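Cellulose-binding protein (Saccharophagus degradans, PDB 2YHG) probably binds polysaccharides and may hydrolyse glycosidic bonds, the crystallised part joining a nucleoside hydrolase-like domain to a C-terminal domain. Local coordinates at residues 55-60 and 250-255; 188-193 and 285-290. All coordinates share one frame; numbering follows the deposited sequence.

Overall arrangement
Interactions 1 and 2 both tie a segment of the parallel-sheet domain to a later loop, but at different depths. Interaction 1 is largely buried, about 7 Å from the chain centre, where the entry to strand 58-64 meets the loop after helix 246-249; an aromatic ring on backbone and a bridging water make it. Interaction 2 lies about 23 Å from the chain centre, at the start of helix 190-198, and is partly buried; there polar side chains bond directly to one another. The two centres are 29 Å apart with no touch, and their segments alternate along the chain; each contact fastens its own later loop to the domain.

Interaction 1: residues 55-60 and 250-255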
loop_
_atom_site.group_PDB
_atom_site.type_symbol
_atom_site.label_atom_id
_atom_site.label_comp_id
_atom_site.label_asym_id
_atom_site.label_seq_id
_atom_site.Cartn_x
_atom_site.Cartn_y
_atom_site.Cartn_z
ATOM N N ASN A 55 -12.216 -2.125 -2.376
ATOM C CA ASN A 55 -12.767 -3.299 -1.719
ATOM C C ASN A 55 -11.711 -4.102 -0.945
ATOM O O ASN A 55 -12.060 -4.903 -0.079
ATOM C CB ASN A 55 -13.421 -4.233 -2.752
ATOM C CG ASN A 55 -12.384 -4.895 -3.632
ATOM O OD1 ASN A 55 -11.680 -4.203 -4.379
ATOM N ND2 ASN A 55 -12.249 -6.222 -3.530
ATOM N N GLU A 56 -10.432 -3.912 -1.257
ATOM C CA GLU A 56 -9.345 -4.649 -0.626
ATOM C C GLU A 56 -8.825 -3.986 0.639
ATOM O O GLU A 56 -7.942 -4.572 1.278
ATOM C CB GLU A 56 -8.145 -4.791 -1.601
ATOM C CG GLU A 56 -8.492 -5.397 -2.942
ATOM C CD GLU A 56 -8.991 -6.832 -2.905
ATOM O OE1 GLU A 56 -8.772 -7.559 -1.889
ATOM O OE2 GLU A 56 -9.481 -7.288 -3.973
ATOM N N TYR A 57 -9.357 -2.823 0.993
ATOM C CA TYR A 57 -8.846 -1.982 2.073
ATOM C C TYR A 57 -9.985 -1.593 2.995
ATOM O O TYR A 57 -11.154 -1.626 2.582
ATOM C CB TYR A 57 -8.281 -0.655 1.508
ATOM C CG TYR A 57 -7.108 -0.824 0.576
ATOM C CD1 TYR A 57 -7.269 -1.252 -0.717
ATOM C CD2 TYR A 57 -5.821 -0.556 1.010
ATOM C CE1 TYR A 57 -6.209 -1.357 -1.578
ATOM C CE2 TYR A 57 -4.741 -0.639 0.146
ATOM C CZ TYR A 57 -4.930 -1.027 -1.151
ATOM O OH TYR A 57 -3.912 -1.104 -2.064
ATOM N N ASP A 58 -9.630 -1.049 4.151
ATOM C CA ASP A 58 -10.498 -0.182 4.910
ATOM C C ASP A 58 -9.957 1.232 4.813
ATOM O O ASP A 58 -9.123 1.670 5.626
ATOM C CB ASP A 58 -10.630 -0.647 6.349
ATOM C CG ASP A 58 -11.632 -1.797 6.471
ATOM O OD1 ASP A 58 -12.746 -1.697 5.911
ATOM O OD2 ASP A 58 -11.306 -2.816 7.111
ATOM N N LEU A 59 -10.392 1.926 3.772
ATOM C CA LEU A 59 -9.984 3.315 3.576
ATOM C C LEU A 59 -10.740 4.166 4.602
ATOM O O LEU A 59 -11.958 4.124 4.651
ATOM C CB LEU A 59 -10.255 3.720 2.118
ATOM C CG LEU A 59 -9.941 5.126 1.598
ATOM C CD1 LEU A 59 -8.501 5.474 1.741
ATOM C CD2 LEU A 59 -10.395 5.270 0.162
ATOM N N GLU A 60 -10.009 4.995 5.330
ATOM C CA GLU A 60 -10.583 5.769 6.424
ATOM C C GLU A 60 -10.384 7.276 6.286
ATOM O O GLU A 60 -10.907 8.045 7.062
ATOM C CB GLU A 60 -10.060 5.276 7.780
ATOM C CG GLU A 60 -10.528 3.884 8.066
ATOM C CD GLU A 60 -10.134 3.328 9.422
ATOM O OE1 GLU A 60 -9.843 4.105 10.334
ATOM O OE2 GLU A 60 -10.252 2.073 9.624
ATOM N N HIS A 250 1.502 -0.947 -1.109
ATOM C CA HIS A 250 2.157 -1.598 0.033
ATOM C C HIS A 250 1.154 -2.448 0.826
ATOM O O HIS A 250 1.552 -3.498 1.355
ATOM C CB HIS A 250 2.768 -0.491 0.897
ATOM C CG HIS A 250 3.628 -1.004 1.995
ATOM N ND1 HIS A 250 4.644 -1.893 1.776
ATOM C CD2 HIS A 250 3.607 -0.705 3.319
ATOM C CE1 HIS A 250 5.192 -2.151 2.949
ATOM N NE2 HIS A 250 4.602 -1.436 3.903
ATOM N N MET A 251 -0.088 -1.992 0.932
ATOM C CA MET A 251 -1.120 -2.604 1.729
ATOM C C MET A 251 -2.162 -3.361 0.906
ATOM O O MET A 251 -3.209 -3.721 1.439
ATOM C CB MET A 251 -1.799 -1.581 2.640
ATOM C CG MET A 251 -0.849 -0.640 3.365
ATOM S SD MET A 251 -0.620 0.863 2.340
ATOM C CE MET A 251 0.388 1.889 3.364
ATOM N N ALA A 252 -1.902 -3.613 -0.365
ATOM C CA ALA A 252 -2.888 -4.174 -1.266
ATOM C C ALA A 252 -3.119 -5.664 -1.076
ATOM O O ALA A 252 -4.122 -6.167 -1.590
ATOM C CB ALA A 252 -2.482 -3.913 -2.700
ATOM N N ASN A 253 -2.146 -6.393 -0.516
ATOM C CA ASN A 253 -2.111 -7.827 -0.604
ATOM C C ASN A 253 -1.740 -8.470 0.718
ATOM O O ASN A 253 -0.594 -8.868 0.940
ATOM C CB ASN A 253 -1.085 -8.284 -1.641
ATOM C CG ASN A 253 -1.371 -7.789 -3.016
ATOM O OD1 ASN A 253 -2.287 -8.258 -3.679
ATOM N ND2 ASN A 253 -0.540 -6.891 -3.506
ATOM N N PRO A 254 -2.713 -8.633 1.636
ATOM C CA PRO A 254 -2.378 -9.214 2.931
ATOM C C PRO A 254 -1.758 -10.603 2.864
ATOM O O PRO A 254 -0.972 -10.957 3.734
ATOM C CB PRO A 254 -3.716 -9.207 3.685
ATOM C CG PRO A 254 -4.527 -8.113 3.008
ATOM C CD PRO A 254 -4.101 -8.149 1.585
ATOM N N GLY A 255 -2.074 -11.389 1.840
ATOM C CA GLY A 255 -1.473 -12.698 1.691
ATOM C C GLY A 255 -0.050 -12.670 1.176
ATOM O O GLY A 255 0.667 -13.677 1.306
HETATM O O HOH W 1 -5.701 -4.018 2.718
#
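Tyr-57 carries CG beside its backbone N and anti to its carbonyl carbon (chi1 -62°), which sends the phenol out to the loop at Met-251 and Ala-252. Met-251 also sets CG beside its backbone N, but its chain bends at chi2 (92°) and takes the sulfur away, leaving only the root of the side chain against the ring: Tyr-57 CE2 lies 4.0 Å from Met-251 CB. The same CE2 is 3.7 Å from Met-251 O, a van der Waals approach oblique to the ring. Farther out, the phenol meets Ala-252, whose small side chain lets the hydroxyl lie close against it: Tyr-57 OH is 3.2 Å from Ala-252 CB, and Tyr-57 CZ is 3.8 Å from Ala-252 CA. The hydroxyl is hydrogen-bonded to Phe-248 O, in the short helix 246-249, so a tyrosine suits this buried place by joining a flat apolar surface to a polar tip.

Polar linkage between the two backbones passes through one water, which donates to Glu-56 O at 2.7 Å and to Met-251 O at 2.8 Å. Glu-56 contributes mainly its CB, 4.3 Å from Ala-252 O; its carboxylate turns back to a salt bridge with Arg-318, and Asn-55 ND2 adds a weak bond to Glu-56 OE2. Both Tyr-57 and Met-251 also lean on Val-31 of strand 30-35, placing the contact beside the central parallel sheet of the nucleoside hydrolase-like domain.

With no direct hydrogen bond between the segments, the fit rests on ring packing and on the water. Two carbonyl oxygens, both acceptors and unable to bond each other, are joined by the two protons of that water, while the phenol keeps its own polar partner within the buried region.

Interaction 2: residues 188-193 and 285-290; sequences QDNAGT and SGEDAV
Asp-288 OD1 is gripped by two residues: the hydroxyl of Thr-193 donates to it from 2.6 Å, nearly in line with the C-O bond, and Arg-206 forms a salt bridge with it. The guanidinium of Arg-206 also bonds to Thr-193 OG1, closing a small polar network. Thr-193 has OG1 beside its backbone N (chi1 -41°), and its CG2 packs 3.6 Å from Asp-288 OD1; the branched side chain brings a donor and a methyl to one oxygen. Asp-288 OD2 accepts from Gly-280 N. Aspartate suits this buried place because both its oxygens find donors, and the arginine probably stabilises its negative charge.

One turn earlier, Asn-190 ND2, in one of two conformers, donates to Glu-287 OE1 over 2.9 Å at 151°. It comes from above the carboxylate plane, 54° out of it, and the extended glutamate supplies the reach. Tyr-117 OH bonds to the same Glu-287 OE1. An amide suits the site, since while ND2 donates, Asn-190 OD1 can accept from Met-119 N.

Asp-189 is the N-cap of helix 190-198, its OD1 taking Gly-192 N at 3.2 Å. The helix follows strand 180-185 of the parallel sheet and, through Ala-191, packs on helix 155-167; its first turn meets the loop joining strands 273-276 and 295-298, and Arg-206 adds strand 203-207, outermost in that sheet within this chain.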
loop_
_atom_site.group_PDB
_atom_site.type_symbol
_atom_site.label_atom_id
_atom_site.label_comp_id
_atom_site.label_asym_id
_atom_site.label_seq_id
_atom_site.Cartn_x
_atom_site.Cartn_y
_atom_site.Cartn_z
ATOM N N GLN A 188 8.306 15.361 0.960
ATOM C CA GLN A 188 7.788 16.544 0.321
ATOM C C GLN A 188 7.389 17.621 1.322
ATOM O O GLN A 188 6.845 18.644 0.928
ATOM C CB GLN A 188 6.636 16.213 -0.615
ATOM C CG GLN A 188 7.062 15.269 -1.733
ATOM C CD GLN A 188 5.876 14.845 -2.547
ATOM O OE1 GLN A 188 5.252 15.680 -3.193
ATOM N NE2 GLN A 188 5.533 13.568 -2.522
ATOM N N ASP A 189 7.709 17.434 2.590
ATOM C CA ASP A 189 7.766 18.535 3.514
ATOM C C ASP A 189 8.660 18.168 4.666
ATOM O O ASP A 189 9.070 17.023 4.857
ATOM C CB ASP A 189 6.389 19.075 3.948
ATOM C CG ASP A 189 5.591 18.194 4.898
ATOM O OD1 ASP A 189 6.104 17.160 5.377
ATOM O OD2 ASP A 189 4.416 18.577 5.156
ATOM N N ASN A 190 8.978 19.180 5.479
ATOM C CA ASN A 190 9.844 19.022 6.639
ATOM C C ASN A 190 9.114 18.393 7.827
ATOM O O ASN A 190 9.750 18.002 8.798
ATOM C CB ASN A 190 10.467 20.379 6.996
ATOM C CG ASN A 190 9.435 21.451 7.186
ATOM O OD1 ASN A 190 8.525 21.271 7.999
ATOM N ND2 ASN A 190 9.619 22.599 6.525
ATOM N N ALA A 191 7.788 18.239 7.747
ATOM C CA ALA A 191 7.001 17.679 8.834
ATOM C C ALA A 191 7.169 16.176 8.936
ATOM O O ALA A 191 7.148 15.625 10.031
ATOM C CB ALA A 191 5.539 18.060 8.691
ATOM N N GLY A 192 7.335 15.491 7.812
ATOM C CA GLY A 192 7.667 14.073 7.880
ATOM C C GLY A 192 8.980 13.863 8.584
ATOM O O GLY A 192 9.133 12.957 9.401
ATOM N N THR A 193 9.964 14.686 8.272
ATOM C CA THR A 193 11.275 14.589 8.920
ATOM C C THR A 193 11.156 14.871 10.419
ATOM O O THR A 193 11.760 14.158 11.232
ATOM C CB THR A 193 12.284 15.517 8.244
ATOM O OG1 THR A 193 12.074 15.433 6.823
ATOM C CG2 THR A 193 13.668 15.107 8.620
ATOM N N SER A 285 14.920 21.411 -0.281
ATOM C CA SER A 285 16.343 21.354 -0.074
ATOM C C SER A 285 16.775 22.130 1.169
ATOM O O SER A 285 16.289 23.202 1.458
ATOM C CB SER A 285 17.052 21.871 -1.308
ATOM O OG SER A 285 16.658 23.177 -1.575
ATOM N N GLY A 286 17.692 21.528 1.908
ATOM C CA GLY A 286 18.249 22.166 3.097
ATOM C C GLY A 286 17.418 21.961 4.353
ATOM O O GLY A 286 17.912 22.239 5.443
ATOM N N GLU A 287 16.144 21.569 4.226
ATOM C CA GLU A 287 15.239 21.520 5.370
ATOM C C GLU A 287 15.432 20.267 6.204
ATOM O O GLU A 287 15.226 20.319 7.415
ATOM C CB GLU A 287 13.808 21.637 4.916
ATOM C CG GLU A 287 13.495 22.969 4.252
ATOM C CD GLU A 287 12.097 23.087 3.743
ATOM O OE1 GLU A 287 11.214 22.294 4.131
ATOM O OE2 GLU A 287 11.845 24.006 2.935
ATOM N N ASP A 288 15.764 19.138 5.592
ATOM C CA ASP A 288 15.920 17.909 6.365
ATOM C C ASP A 288 17.110 18.001 7.336
ATOM O O ASP A 288 17.055 17.416 8.423
ATOM C CB ASP A 288 16.234 16.716 5.446
ATOM C CG ASP A 288 15.061 16.221 4.582
ATOM O OD1 ASP A 288 14.056 15.734 5.137
ATOM O OD2 ASP A 288 15.221 16.277 3.342
ATOM N N ALA A 289 18.185 18.661 6.931
ATOM C CA ALA A 289 19.450 18.560 7.621
ATOM C C ALA A 289 19.372 19.051 9.056
ATOM O O ALA A 289 20.167 18.606 9.910
ATOM C CB ALA A 289 20.544 19.321 6.872
ATOM N N VAL A 290 18.465 19.972 9.350
ATOM C CA VAL A 290 18.361 20.488 10.707
ATOM C C VAL A 290 17.928 19.407 11.699
ATOM O O VAL A 290 18.162 19.566 12.898
ATOM C CB VAL A 290 17.457 21.719 10.806
ATOM C CG1 VAL A 290 17.936 22.811 9.860
ATOM C CG2 VAL A 290 15.976 21.352 10.613
#